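Cytochrome C-type biogenesis protein ccmF (Thermus thermophilus, PDB 6ZMQ) acts as a membrane-bound cytochrome c heme lyase, holding a b-type heme and probably attaching heme to apocytochrome during cytochrome c maturation. Local coordinates at residues R215-V220 / F279-R284; G467-N472 / V513-L518; A499-V504 / T641-W646. All blocks are in the same frame, centred on the assembly; numbering follows the deposited sequence.

Interaction 1 of 3, residues R215-V220 / F279-R284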
loop_
_atom_site.group_PDB
_atom_site.type_symbol
_atom_site.label_atom_id
_atom_site.label_comp_id
_atom_site.label_asym_id
_atom_site.label_seq_id
_atom_site.Cartn_x
_atom_site.Cartn_y
_atom_site.Cartn_z
ATOM N N ARG A 215 3.978 30.203 5.875
ATOM C CA ARG A 215 2.750 30.223 5.083
ATOM C C ARG A 215 2.085 28.859 5.265
ATOM O O ARG A 215 2.421 27.900 4.561
ATOM C CB ARG A 215 3.062 30.532 3.619
ATOM C CG ARG A 215 3.637 31.924 3.417
ATOM C CD ARG A 215 3.681 32.351 1.953
ATOM N NE ARG A 215 4.928 33.061 1.668
ATOM C CZ ARG A 215 5.953 32.535 1.009
ATOM N NH1 ARG A 215 5.883 31.290 0.574
ATOM N NH2 ARG A 215 7.049 33.250 0.788
ATOM N N TYR A 216 1.111 28.782 6.181
ATOM C CA TYR A 216 0.709 27.522 6.800
ATOM C C TYR A 216 -0.528 26.882 6.196
ATOM O O TYR A 216 -0.852 25.747 6.565
ATOM C CB TYR A 216 0.427 27.723 8.296
ATOM C CG TYR A 216 1.549 28.345 9.074
ATOM C CD1 TYR A 216 2.680 27.611 9.405
ATOM C CD2 TYR A 216 1.466 29.668 9.506
ATOM C CE1 TYR A 216 3.713 28.183 10.118
ATOM C CE2 TYR A 216 2.488 30.249 10.223
ATOM C CZ TYR A 216 3.605 29.503 10.527
ATOM O OH TYR A 216 4.622 30.080 11.246
ATOM N N GLN A 217 -1.247 27.573 5.321
ATOM C CA GLN A 217 -2.465 27.013 4.762
ATOM C C GLN A 217 -2.343 26.683 3.283
ATOM O O GLN A 217 -2.877 25.657 2.845
ATOM C CB GLN A 217 -3.642 27.976 5.016
ATOM C CG GLN A 217 -4.714 28.094 3.936
ATOM C CD GLN A 217 -5.608 26.871 3.900
ATOM O OE1 GLN A 217 -5.716 26.153 4.886
ATOM N NE2 GLN A 217 -6.230 26.616 2.753
ATOM N N THR A 218 -1.564 27.470 2.533
ATOM C CA THR A 218 -1.497 27.370 1.079
ATOM C C THR A 218 -0.837 26.088 0.586
ATOM O O THR A 218 -1.041 25.714 -0.573
ATOM C CB THR A 218 -0.741 28.575 0.504
ATOM O OG1 THR A 218 -0.761 28.513 -0.927
ATOM C CG2 THR A 218 0.708 28.598 0.993
ATOM N N TRP A 219 -0.069 25.409 1.440
ATOM C CA TRP A 219 0.764 24.282 1.029
ATOM C C TRP A 219 -0.014 23.036 0.617
ATOM O O TRP A 219 0.501 22.268 -0.201
ATOM C CB TRP A 219 1.719 23.910 2.164
ATOM C CG TRP A 219 1.018 23.266 3.320
ATOM C CD1 TRP A 219 0.298 23.899 4.285
ATOM C CD2 TRP A 219 0.960 21.863 3.629
ATOM N NE1 TRP A 219 -0.209 22.983 5.172
ATOM C CE2 TRP A 219 0.182 21.727 4.789
ATOM C CE3 TRP A 219 1.484 20.711 3.033
ATOM C CZ2 TRP A 219 -0.071 20.488 5.376
ATOM C CZ3 TRP A 219 1.222 19.477 3.615
ATOM C CH2 TRP A 219 0.456 19.380 4.777
ATOM N N VAL A 220 -1.226 22.803 1.132
ATOM C CA VAL A 220 -1.837 21.494 0.935
ATOM C C VAL A 220 -2.761 21.495 -0.279
ATOM O O VAL A 220 -3.012 20.425 -0.856
ATOM C CB VAL A 220 -2.569 20.981 2.199
ATOM C CG1 VAL A 220 -3.903 21.632 2.390
ATOM C CG2 VAL A 220 -2.725 19.465 2.153
ATOM N N PHE A 279 -8.242 17.674 3.011
ATOM C CA PHE A 279 -9.487 18.147 2.407
ATOM C C PHE A 279 -10.135 19.229 3.270
ATOM O O PHE A 279 -10.591 20.196 2.724
ATOM C CB PHE A 279 -10.440 16.971 2.336
ATOM C CG PHE A 279 -11.826 17.422 2.022
ATOM C CD1 PHE A 279 -12.136 17.907 0.779
ATOM C CD2 PHE A 279 -12.788 17.459 2.995
ATOM C CE1 PHE A 279 -13.401 18.371 0.499
ATOM C CE2 PHE A 279 -14.050 17.927 2.712
ATOM C CZ PHE A 279 -14.360 18.373 1.462
ATOM N N VAL A 280 -10.155 19.090 4.585
ATOM C CA VAL A 280 -10.829 20.120 5.413
ATOM C C VAL A 280 -10.167 21.467 5.214
ATOM O O VAL A 280 -10.861 22.405 4.944
ATOM C CB VAL A 280 -10.830 19.769 6.900
ATOM C CG1 VAL A 280 -11.212 20.956 7.737
ATOM C CG2 VAL A 280 -11.770 18.634 7.160
ATOM N N GLN A 281 -8.858 21.541 5.336
ATOM C CA GLN A 281 -8.260 22.865 5.220
ATOM C C GLN A 281 -8.295 23.337 3.769
ATOM O O GLN A 281 -8.496 24.538 3.523
ATOM C CB GLN A 281 -6.856 22.938 5.827
ATOM C CG GLN A 281 -5.725 22.751 4.924
ATOM C CD GLN A 281 -4.380 22.816 5.622
ATOM O OE1 GLN A 281 -4.114 22.045 6.531
ATOM N NE2 GLN A 281 -3.514 23.718 5.173
ATOM N N GLN A 282 -8.273 22.370 2.810
ATOM C CA GLN A 282 -8.497 22.626 1.380
ATOM C C GLN A 282 -9.827 23.320 1.158
ATOM O O GLN A 282 -9.960 24.185 0.286
ATOM C CB GLN A 282 -8.475 21.329 0.549
ATOM C CG GLN A 282 -7.131 20.708 0.168
ATOM C CD GLN A 282 -7.306 19.342 -0.481
ATOM O OE1 GLN A 282 -8.267 19.110 -1.214
ATOM N NE2 GLN A 282 -6.406 18.422 -0.171
ATOM N N THR A 283 -10.817 22.960 1.962
ATOM C CA THR A 283 -12.102 23.616 1.866
ATOM C C THR A 283 -12.385 24.591 3.007
ATOM O O THR A 283 -13.401 25.295 2.944
ATOM C CB THR A 283 -13.207 22.563 1.748
ATOM O OG1 THR A 283 -12.955 21.489 2.659
ATOM C CG2 THR A 283 -13.241 22.011 0.326
ATOM N N ARG A 284 -11.564 24.652 4.074
ATOM C CA ARG A 284 -11.997 25.477 5.207
ATOM C C ARG A 284 -10.880 26.190 5.964
ATOM O O ARG A 284 -11.180 27.055 6.797
ATOM C CB ARG A 284 -12.803 24.624 6.209
ATOM C CG ARG A 284 -13.732 25.399 7.107
ATOM C CD ARG A 284 -15.153 24.950 6.899
ATOM N NE ARG A 284 -16.075 25.937 7.433
ATOM C CZ ARG A 284 -17.068 26.463 6.730
ATOM N NH1 ARG A 284 -17.271 26.075 5.477
ATOM N NH2 ARG A 284 -17.869 27.360 7.281
#
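With chi2 at -179°, CD of Q281 runs straight on from CG toward the 215-220 loop, while in Q217 a chi2 of 74° bends CD toward helix 266-284, and the two glutamine side chains slide past each other in opposite directions. Each carboxamide thereby reaches the main chain of its partner. Q281 NE2 donates to Q217 O at 3.1 Å, with the acceptor close to the plane of the Q281 amide. In return Q217 NE2 donates to Q281 O at 3.2 Å, but this donor stands above the carbonyl plane, 54° out of it. The reciprocal pair ties a type I beta turn, Q217 to V220, to the helix backbone. Apolar contact fills in beside it: V220 and Q281 reach toward each other, tip to tip, with V220 CG1 packed against CG and CD of Q281 and 4.0 Å from Q282 CG. The W219 indole crosses Q281 almost perpendicularly; its NE1 is 3.4 Å from Q281 NE2, and as two donors they form no bond. V220 CB sits over the centre of the indole, so the turn packs on itself as well as on the helix. F292 of helix 288-307 stacks on W219, and N291 gives a weak hydrogen bond to Q281 OE1. Next along the helix, Q282 OE1 accepts a weak bond from the heme-binding R502. This is an interhelical beta turn, linking membrane helices 185-213 and 224-247, docked by side-chain-to-main-chain bonds on helix 266-284 close to the heme pocket.

Interaction 2 of 3, residues G467-N472 / V513-L518. With HEM (protoporphyrin IX containing Fe), chain B.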
loop_
_atom_site.group_PDB
_atom_site.type_symbol
_atom_site.label_atom_id
_atom_site.label_comp_id
_atom_site.label_asym_id
_atom_site.label_seq_id
_atom_site.Cartn_x
_atom_site.Cartn_y
_atom_site.Cartn_z
ATOM N N GLY A 467 -26.034 -4.301 9.711
ATOM C CA GLY A 467 -26.666 -3.034 10.049
ATOM C C GLY A 467 -25.822 -1.829 9.677
ATOM O O GLY A 467 -26.338 -0.822 9.183
ATOM N N LEU A 468 -24.503 -1.944 9.863
ATOM C CA LEU A 468 -23.580 -0.863 9.521
ATOM C C LEU A 468 -23.509 -0.632 8.017
ATOM O O LEU A 468 -23.493 0.517 7.561
ATOM C CB LEU A 468 -22.186 -1.169 10.058
ATOM C CG LEU A 468 -21.930 -0.935 11.541
ATOM C CD1 LEU A 468 -20.450 -1.090 11.818
ATOM C CD2 LEU A 468 -22.438 0.428 11.957
ATOM N N PHE A 469 -23.475 -1.717 7.236
ATOM C CA PHE A 469 -23.470 -1.590 5.779
ATOM C C PHE A 469 -24.789 -1.032 5.250
ATOM O O PHE A 469 -24.795 -0.259 4.284
ATOM C CB PHE A 469 -23.175 -2.938 5.133
ATOM C CG PHE A 469 -23.331 -2.943 3.634
ATOM C CD1 PHE A 469 -22.379 -2.304 2.838
ATOM C CD2 PHE A 469 -24.419 -3.580 3.025
ATOM C CE1 PHE A 469 -22.493 -2.288 1.462
ATOM C CE2 PHE A 469 -24.566 -3.580 1.642
ATOM C CZ PHE A 469 -23.594 -2.931 0.847
ATOM N N LEU A 470 -25.919 -1.445 5.840
ATOM C CA LEU A 470 -27.219 -0.935 5.399
ATOM C C LEU A 470 -27.381 0.539 5.748
ATOM O O LEU A 470 -27.882 1.327 4.936
ATOM C CB LEU A 470 -28.348 -1.770 6.006
ATOM C CG LEU A 470 -28.759 -2.951 5.125
ATOM C CD1 LEU A 470 -29.344 -4.093 5.925
ATOM C CD2 LEU A 470 -29.752 -2.482 4.061
ATOM N N TYR A 471 -26.919 0.923 6.941
ATOM C CA TYR A 471 -26.808 2.322 7.342
ATOM C C TYR A 471 -25.905 3.112 6.394
ATOM O O TYR A 471 -26.197 4.269 6.058
ATOM C CB TYR A 471 -26.263 2.355 8.775
ATOM C CG TYR A 471 -25.493 3.596 9.145
ATOM C CD1 TYR A 471 -26.160 4.779 9.420
ATOM C CD2 TYR A 471 -24.099 3.593 9.204
ATOM C CE1 TYR A 471 -25.472 5.923 9.749
ATOM C CE2 TYR A 471 -23.405 4.737 9.510
ATOM C CZ TYR A 471 -24.097 5.898 9.795
ATOM O OH TYR A 471 -23.412 7.039 10.127
ATOM N N ASN A 472 -24.809 2.491 5.936
ATOM C CA ASN A 472 -23.854 3.176 5.069
ATOM C C ASN A 472 -24.419 3.394 3.671
ATOM O O ASN A 472 -24.254 4.479 3.100
ATOM C CB ASN A 472 -22.549 2.384 4.997
ATOM C CG ASN A 472 -21.506 2.865 5.996
ATOM O OD1 ASN A 472 -21.363 4.059 6.227
ATOM N ND2 ASN A 472 -20.753 1.931 6.570
ATOM N N VAL A 513 -15.668 0.957 0.685
ATOM C CA VAL A 513 -15.190 0.514 2.019
ATOM C C VAL A 513 -16.334 -0.124 2.782
ATOM O O VAL A 513 -16.045 -1.018 3.514
ATOM C CB VAL A 513 -14.549 1.599 2.883
ATOM C CG1 VAL A 513 -14.809 1.346 4.345
ATOM C CG2 VAL A 513 -13.071 1.622 2.661
ATOM N N ALA A 514 -17.542 0.417 2.696
ATOM C CA ALA A 514 -18.716 -0.103 3.425
ATOM C C ALA A 514 -18.909 -1.597 3.186
ATOM O O ALA A 514 -19.229 -2.304 4.138
ATOM C CB ALA A 514 -19.908 0.662 2.961
ATOM N N LEU A 515 -18.798 -2.013 1.924
ATOM C CA LEU A 515 -18.896 -3.374 1.439
ATOM C C LEU A 515 -17.755 -4.244 1.955
ATOM O O LEU A 515 -17.986 -5.413 2.298
ATOM C CB LEU A 515 -18.884 -3.330 -0.094
ATOM C CG LEU A 515 -19.175 -4.474 -1.075
ATOM C CD1 LEU A 515 -20.271 -5.417 -0.598
ATOM C CD2 LEU A 515 -19.504 -3.883 -2.443
ATOM N N MET A 516 -16.560 -3.663 2.134
ATOM C CA MET A 516 -15.458 -4.416 2.734
ATOM C C MET A 516 -15.617 -4.618 4.237
ATOM O O MET A 516 -15.154 -5.631 4.755
ATOM C CB MET A 516 -14.107 -3.758 2.461
ATOM C CG MET A 516 -13.473 -4.146 1.133
ATOM S SD MET A 516 -11.683 -3.897 0.999
ATOM C CE MET A 516 -11.118 -4.186 2.677
ATOM N N GLY A 517 -16.210 -3.661 4.956
ATOM C CA GLY A 517 -16.488 -3.871 6.373
ATOM C C GLY A 517 -17.446 -5.023 6.614
ATOM O O GLY A 517 -17.193 -5.879 7.484
ATOM N N LEU A 518 -18.523 -5.090 5.802
ATOM C CA LEU A 518 -19.412 -6.262 5.822
ATOM C C LEU A 518 -18.671 -7.551 5.476
ATOM O O LEU A 518 -18.827 -8.560 6.174
ATOM C CB LEU A 518 -20.613 -6.072 4.880
ATOM C CG LEU A 518 -21.699 -7.179 4.796
ATOM C CD1 LEU A 518 -23.067 -6.594 4.581
ATOM C CD2 LEU A 518 -21.499 -8.223 3.664
HETATM C CHA HEM B . -13.484 12.097 0.558
HETATM C CHB HEM B . -15.650 11.785 4.941
HETATM C CHC HEM B . -13.371 7.507 5.747
HETATM C CHD HEM B . -11.647 7.684 1.188
HETATM C C1A HEM B . -14.242 12.341 1.691
HETATM C C2A HEM B . -15.003 13.529 1.873
HETATM C C3A HEM B . -15.607 13.449 3.093
HETATM C C4A HEM B . -15.237 12.230 3.689
HETATM C CMA HEM B . -16.512 14.475 3.714
HETATM C CAA HEM B . -15.135 14.685 0.894
HETATM C CBA HEM B . -16.133 14.367 -0.235
HETATM C CGA HEM B . -17.530 14.173 0.303
HETATM O O1A HEM B . -18.106 13.072 0.151
HETATM O O2A HEM B . -18.104 15.114 0.897
HETATM C C1B HEM B . -15.172 10.591 5.518
HETATM C C2B HEM B . -15.415 10.230 6.865
HETATM C C3B HEM B . -14.789 9.046 7.106
HETATM C C4B HEM B . -14.111 8.680 5.863
HETATM C CMB HEM B . -16.229 10.998 7.857
HETATM C CAB HEM B . -14.751 8.276 8.355
HETATM C CBB HEM B . -13.532 8.501 9.181
HETATM C C1C HEM B . -12.780 7.156 4.553
HETATM C C2C HEM B . -12.256 5.898 4.256
HETATM C C3C HEM B . -11.781 5.975 2.969
HETATM C C4C HEM B . -12.016 7.275 2.465
HETATM C CMC HEM B . -12.190 4.677 5.137
HETATM C CAC HEM B . -11.134 4.890 2.253
HETATM C CBC HEM B . -11.918 4.068 1.301
HETATM C C1D HEM B . -11.937 8.933 0.620
HETATM C C2D HEM B . -11.448 9.407 -0.679
HETATM C C3D HEM B . -11.957 10.646 -0.871
HETATM C C4D HEM B . -12.775 10.918 0.333
HETATM C CMD HEM B . -10.546 8.656 -1.620
HETATM C CAD HEM B . -11.737 11.557 -2.068
HETATM C CBD HEM B . -10.758 12.669 -1.674
HETATM C CGD HEM B . -10.340 13.573 -2.811
HETATM O O1D HEM B . -10.798 14.733 -2.918
HETATM O O2D HEM B . -9.509 13.169 -3.644
HETATM N NA HEM B . -14.394 11.576 2.831
HETATM N NB HEM B . -14.378 9.647 4.972
HETATM N NC HEM B . -12.660 7.964 3.456
HETATM N ND HEM B . -12.709 9.862 1.150
HETATM FE FE HEM B . -13.654 9.703 3.017
#
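The ring of F469 lies against the main chain of the opposing helix as much as against its side chains: CD1 of F469 is 3.4 Å from O of A514, and CE1 of F469 is 3.7 Å from N of L515. The setting is an antiparallel pair of membrane helices, 460-484 and 501-525, whose axes here come within 8.9 Å at 168°, with no hydrogen bond between the two segments. The backbones come closest at F469 and A514, whose CA atoms are 5.5 Å apart. CG of F469 is anti to the backbone N (chi1 172°), which directs the ring into the groove beside A514, L515 and L518. There the CB of A514 touches the CD1 side of the ring, CB of L515 comes near CE1, and CD1 of L518 lies 3.7 Å from CD2 on the other side. L518 and F469 meet at a slant, and CD1 of L518 also touches CB of F469. An alanine in place of F469 would keep that CB but would probably open a gap between the helices beside A514 and L515, with CD1 of L518 losing its aromatic neighbour. The pair is wedged among other membrane helices: Y471 OH is hydrogen-bonded to L418 O of helix 402-422, and L515 touches A633 and L636 of helix 627-644. Helix 501-525 also carries H510, an axial ligand of the heme iron, one turn before A514. Beyond this interface V513 adjoins a phosphatidylethanolamine and lines the heme pocket through CG2, beside the vinyl carbons of the porphyrin. Back between the helices, one turn along from F469, CB of N472 packs on CB of A514 at 3.8 Å.

Interaction 3 of 3, residues A499-V504 / T641-W646. With HEM (protoporphyrin IX containing Fe), chain B.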
loop_
_atom_site.group_PDB
_atom_site.type_symbol
_atom_site.label_atom_id
_atom_site.label_comp_id
_atom_site.label_asym_id
_atom_site.label_seq_id
_atom_site.Cartn_x
_atom_site.Cartn_y
_atom_site.Cartn_z
ATOM N N ALA A 499 -20.658 15.307 -12.878
ATOM C CA ALA A 499 -19.701 16.401 -13.041
ATOM C C ALA A 499 -18.949 16.713 -11.748
ATOM O O ALA A 499 -17.749 17.012 -11.783
ATOM C CB ALA A 499 -20.421 17.653 -13.543
ATOM N N ASN A 500 -19.627 16.663 -10.598
ATOM C CA ASN A 500 -18.959 16.959 -9.332
ATOM C C ASN A 500 -18.125 15.760 -8.914
ATOM O O ASN A 500 -18.543 15.023 -8.018
ATOM C CB ASN A 500 -19.971 17.296 -8.225
ATOM C CG ASN A 500 -19.350 18.104 -7.065
ATOM O OD1 ASN A 500 -19.490 19.324 -7.008
ATOM N ND2 ASN A 500 -18.649 17.427 -6.161
ATOM N N ARG A 501 -16.924 15.623 -9.503
ATOM C CA ARG A 501 -16.183 14.360 -9.526
ATOM C C ARG A 501 -15.734 13.925 -8.134
ATOM O O ARG A 501 -15.699 12.720 -7.838
ATOM C CB ARG A 501 -14.978 14.507 -10.452
ATOM C CG ARG A 501 -15.275 14.109 -11.876
ATOM C CD ARG A 501 -14.237 14.661 -12.844
ATOM N NE ARG A 501 -14.161 13.879 -14.075
ATOM C CZ ARG A 501 -15.014 13.998 -15.093
ATOM N NH1 ARG A 501 -14.953 13.154 -16.108
ATOM N NH2 ARG A 501 -15.982 14.908 -15.060
ATOM N N ARG A 502 -15.419 14.904 -7.269
ATOM C CA ARG A 502 -14.981 14.625 -5.903
ATOM C C ARG A 502 -16.076 13.943 -5.092
ATOM O O ARG A 502 -15.843 12.886 -4.492
ATOM C CB ARG A 502 -14.548 15.918 -5.212
ATOM C CG ARG A 502 -13.598 16.815 -5.990
ATOM C CD ARG A 502 -13.261 18.018 -5.122
ATOM N NE ARG A 502 -12.395 17.651 -4.005
ATOM C CZ ARG A 502 -11.763 18.526 -3.231
ATOM N NH1 ARG A 502 -10.897 18.110 -2.317
ATOM N NH2 ARG A 502 -11.947 19.827 -3.422
ATOM N N ARG A 503 -17.295 14.506 -5.117
ATOM C CA ARG A 503 -18.394 13.965 -4.323
ATOM C C ARG A 503 -18.854 12.595 -4.820
ATOM O O ARG A 503 -18.970 11.674 -4.010
ATOM C CB ARG A 503 -19.574 14.942 -4.308
ATOM C CG ARG A 503 -19.430 16.174 -3.399
ATOM C CD ARG A 503 -19.702 15.893 -1.914
ATOM N NE ARG A 503 -19.743 17.112 -1.096
ATOM C CZ ARG A 503 -18.682 17.825 -0.708
ATOM N NH1 ARG A 503 -18.852 18.980 -0.080
ATOM N NH2 ARG A 503 -17.453 17.428 -1.007
ATOM N N VAL A 504 -19.035 12.408 -6.134
ATOM C CA VAL A 504 -19.592 11.142 -6.623
ATOM C C VAL A 504 -18.540 10.023 -6.579
ATOM O O VAL A 504 -18.846 8.880 -6.186
ATOM C CB VAL A 504 -20.226 11.324 -8.025
ATOM C CG1 VAL A 504 -19.297 12.009 -9.007
ATOM C CG2 VAL A 504 -20.766 10.007 -8.599
ATOM N N THR A 641 -11.561 6.050 -7.204
ATOM C CA THR A 641 -10.415 6.948 -7.044
ATOM C C THR A 641 -9.859 7.366 -8.407
ATOM O O THR A 641 -9.348 8.486 -8.567
ATOM C CB THR A 641 -9.367 6.257 -6.156
ATOM O OG1 THR A 641 -9.945 6.032 -4.865
ATOM C CG2 THR A 641 -8.085 7.085 -5.948
ATOM N N LEU A 642 -9.996 6.499 -9.422
ATOM C CA LEU A 642 -9.755 6.950 -10.791
ATOM C C LEU A 642 -10.788 7.975 -11.257
ATOM O O LEU A 642 -10.477 8.810 -12.114
ATOM C CB LEU A 642 -9.716 5.757 -11.745
ATOM C CG LEU A 642 -8.466 4.884 -11.649
ATOM C CD1 LEU A 642 -8.734 3.513 -12.237
ATOM C CD2 LEU A 642 -7.312 5.549 -12.368
ATOM N N TYR A 643 -12.015 7.935 -10.719
ATOM C CA TYR A 643 -13.034 8.898 -11.143
ATOM C C TYR A 643 -12.826 10.258 -10.482
ATOM O O TYR A 643 -13.294 11.278 -11.006
ATOM C CB TYR A 643 -14.452 8.358 -10.887
ATOM C CG TYR A 643 -15.560 9.124 -11.614
ATOM C CD1 TYR A 643 -15.922 8.766 -12.909
ATOM C CD2 TYR A 643 -16.214 10.216 -11.031
ATOM C CE1 TYR A 643 -16.903 9.455 -13.599
ATOM C CE2 TYR A 643 -17.193 10.915 -11.722
ATOM C CZ TYR A 643 -17.536 10.522 -13.002
ATOM O OH TYR A 643 -18.510 11.197 -13.700
ATOM N N ILE A 644 -12.164 10.299 -9.316
ATOM C CA ILE A 644 -11.747 11.595 -8.762
ATOM C C ILE A 644 -10.756 12.283 -9.707
ATOM O O ILE A 644 -10.813 13.502 -9.925
ATOM C CB ILE A 644 -11.166 11.434 -7.343
ATOM C CG1 ILE A 644 -12.070 10.546 -6.471
ATOM C CG2 ILE A 644 -10.934 12.817 -6.702
ATOM C CD1 ILE A 644 -13.192 11.267 -5.757
ATOM N N LEU A 645 -9.867 11.501 -10.317
ATOM C CA LEU A 645 -9.034 11.952 -11.423
ATOM C C LEU A 645 -9.851 11.968 -12.723
ATOM O O LEU A 645 -11.044 11.658 -12.749
ATOM C CB LEU A 645 -7.815 11.043 -11.531
ATOM C CG LEU A 645 -7.130 10.888 -10.171
ATOM C CD1 LEU A 645 -6.256 9.663 -10.119
ATOM C CD2 LEU A 645 -6.324 12.122 -9.818
ATOM N N TRP A 646 -9.207 12.341 -13.827
ATOM C CA TRP A 646 -9.931 12.340 -15.096
ATOM C C TRP A 646 -9.914 10.944 -15.714
ATOM O O TRP A 646 -8.838 10.344 -15.848
ATOM C CB TRP A 646 -9.354 13.375 -16.061
ATOM C CG TRP A 646 -10.386 13.972 -16.984
ATOM C CD1 TRP A 646 -11.143 15.085 -16.752
ATOM C CD2 TRP A 646 -10.741 13.513 -18.297
ATOM N NE1 TRP A 646 -11.964 15.333 -17.825
ATOM C CE2 TRP A 646 -11.734 14.388 -18.790
ATOM C CE3 TRP A 646 -10.322 12.447 -19.100
ATOM C CZ2 TRP A 646 -12.314 14.227 -20.049
ATOM C CZ3 TRP A 646 -10.900 12.289 -20.353
ATOM C CH2 TRP A 646 -11.884 13.176 -20.813
HETATM C CHA HEM B . -13.484 12.097 0.558
HETATM C CHB HEM B . -15.650 11.785 4.941
HETATM C CHC HEM B . -13.371 7.507 5.747
HETATM C CHD HEM B . -11.647 7.684 1.188
HETATM C C1A HEM B . -14.242 12.341 1.691
HETATM C C2A HEM B . -15.003 13.529 1.873
HETATM C C3A HEM B . -15.607 13.449 3.093
HETATM C C4A HEM B . -15.237 12.230 3.689
HETATM C CMA HEM B . -16.512 14.475 3.714
HETATM C CAA HEM B . -15.135 14.685 0.894
HETATM C CBA HEM B . -16.133 14.367 -0.235
HETATM C CGA HEM B . -17.530 14.173 0.303
HETATM O O1A HEM B . -18.106 13.072 0.151
HETATM O O2A HEM B . -18.104 15.114 0.897
HETATM C C1B HEM B . -15.172 10.591 5.518
HETATM C C2B HEM B . -15.415 10.230 6.865
HETATM C C3B HEM B . -14.789 9.046 7.106
HETATM C C4B HEM B . -14.111 8.680 5.863
HETATM C CMB HEM B . -16.229 10.998 7.857
HETATM C CAB HEM B . -14.751 8.276 8.355
HETATM C CBB HEM B . -13.532 8.501 9.181
HETATM C C1C HEM B . -12.780 7.156 4.553
HETATM C C2C HEM B . -12.256 5.898 4.256
HETATM C C3C HEM B . -11.781 5.975 2.969
HETATM C C4C HEM B . -12.016 7.275 2.465
HETATM C CMC HEM B . -12.190 4.677 5.137
HETATM C CAC HEM B . -11.134 4.890 2.253
HETATM C CBC HEM B . -11.918 4.068 1.301
HETATM C C1D HEM B . -11.937 8.933 0.620
HETATM C C2D HEM B . -11.448 9.407 -0.679
HETATM C C3D HEM B . -11.957 10.646 -0.871
HETATM C C4D HEM B . -12.775 10.918 0.333
HETATM C CMD HEM B . -10.546 8.656 -1.620
HETATM C CAD HEM B . -11.737 11.557 -2.068
HETATM C CBD HEM B . -10.758 12.669 -1.674
HETATM C CGD HEM B . -10.340 13.573 -2.811
HETATM O O1D HEM B . -10.798 14.733 -2.918
HETATM O O2D HEM B . -9.509 13.169 -3.644
HETATM N NA HEM B . -14.394 11.576 2.831
HETATM N NB HEM B . -14.378 9.647 4.972
HETATM N NC HEM B . -12.660 7.964 3.456
HETATM N ND HEM B . -12.709 9.862 1.150
HETATM FE FE HEM B . -13.654 9.703 3.017
#
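R501 extends its side chain between Y643 and W646, its guanidinium nearly parallel to both rings and facing them from opposite sides. The W646 indole is the nearer of the two: it stacks on one face of the guanidinium with centres 4.7 Å apart and planes at 8°, and NH1 of R501 lies over the rim of the indole near NE1. Toward Y643 the separation is longer, CZ of R501 standing 5.2 Å from the ring centroid, at most a weak cation-pi attraction. Closer contact with the tyrosine comes from the aliphatic part of the arginine, which crosses Y643 at about a right angle and brings CG to 3.7 Å from CE2. That same CE2 of Y643 is met by CG1 of V504 at 3.6 Å, while the phenol OH is anchored by a hydrogen bond to L498 O. I644 touches both the first turn of helix 501-525 and a heme propionate. Its CD1, placed by a chi2 of -87°, rests on the carbonyls of R501 and R502, reaching O of R502 at 3.4 Å, and its CG2 adjoins propionate oxygen O2D. R502 turns away from the 641-646 segment, toward the heme. Propionate oxygen O1D lies at the edge of its guanidinium, held by two weak hydrogen bonds, 3.5 Å from NE and 3.4 Å from NH1. R503 offers instead a face to O2A of the second propionate, with NH2 3.1 Å away. R224 and S506 complete the polar grip on the heme. Three consecutive arginines at the start of helix 501-525 thus divide their work: R501 is sandwiched between Y643 and W646 at the C-terminal end of helix 627-644, and the other two line the propionate side of a b-type heme pocket.

In the fold
From the N terminus, interaction 1 comes first: it closes a loop of 58 residues that contains helix 224-247 and most of helix 266-284, and is complete before the others open. Interactions 2 and 3 cross along the chain, because 499-504 falls between the two segments of interaction 2, while 641-646 lies far beyond them. Interaction 2 brings helix 460-484 back against helix 501-525; interaction 3 spans the strand-rich region between 528 and 625 and brings the last helix, 627-644, to the start of helix 501-525. That shared helix and the heme connect these two contacts, and interaction 1 joins interaction 3 where F279 and Q282 meet R502.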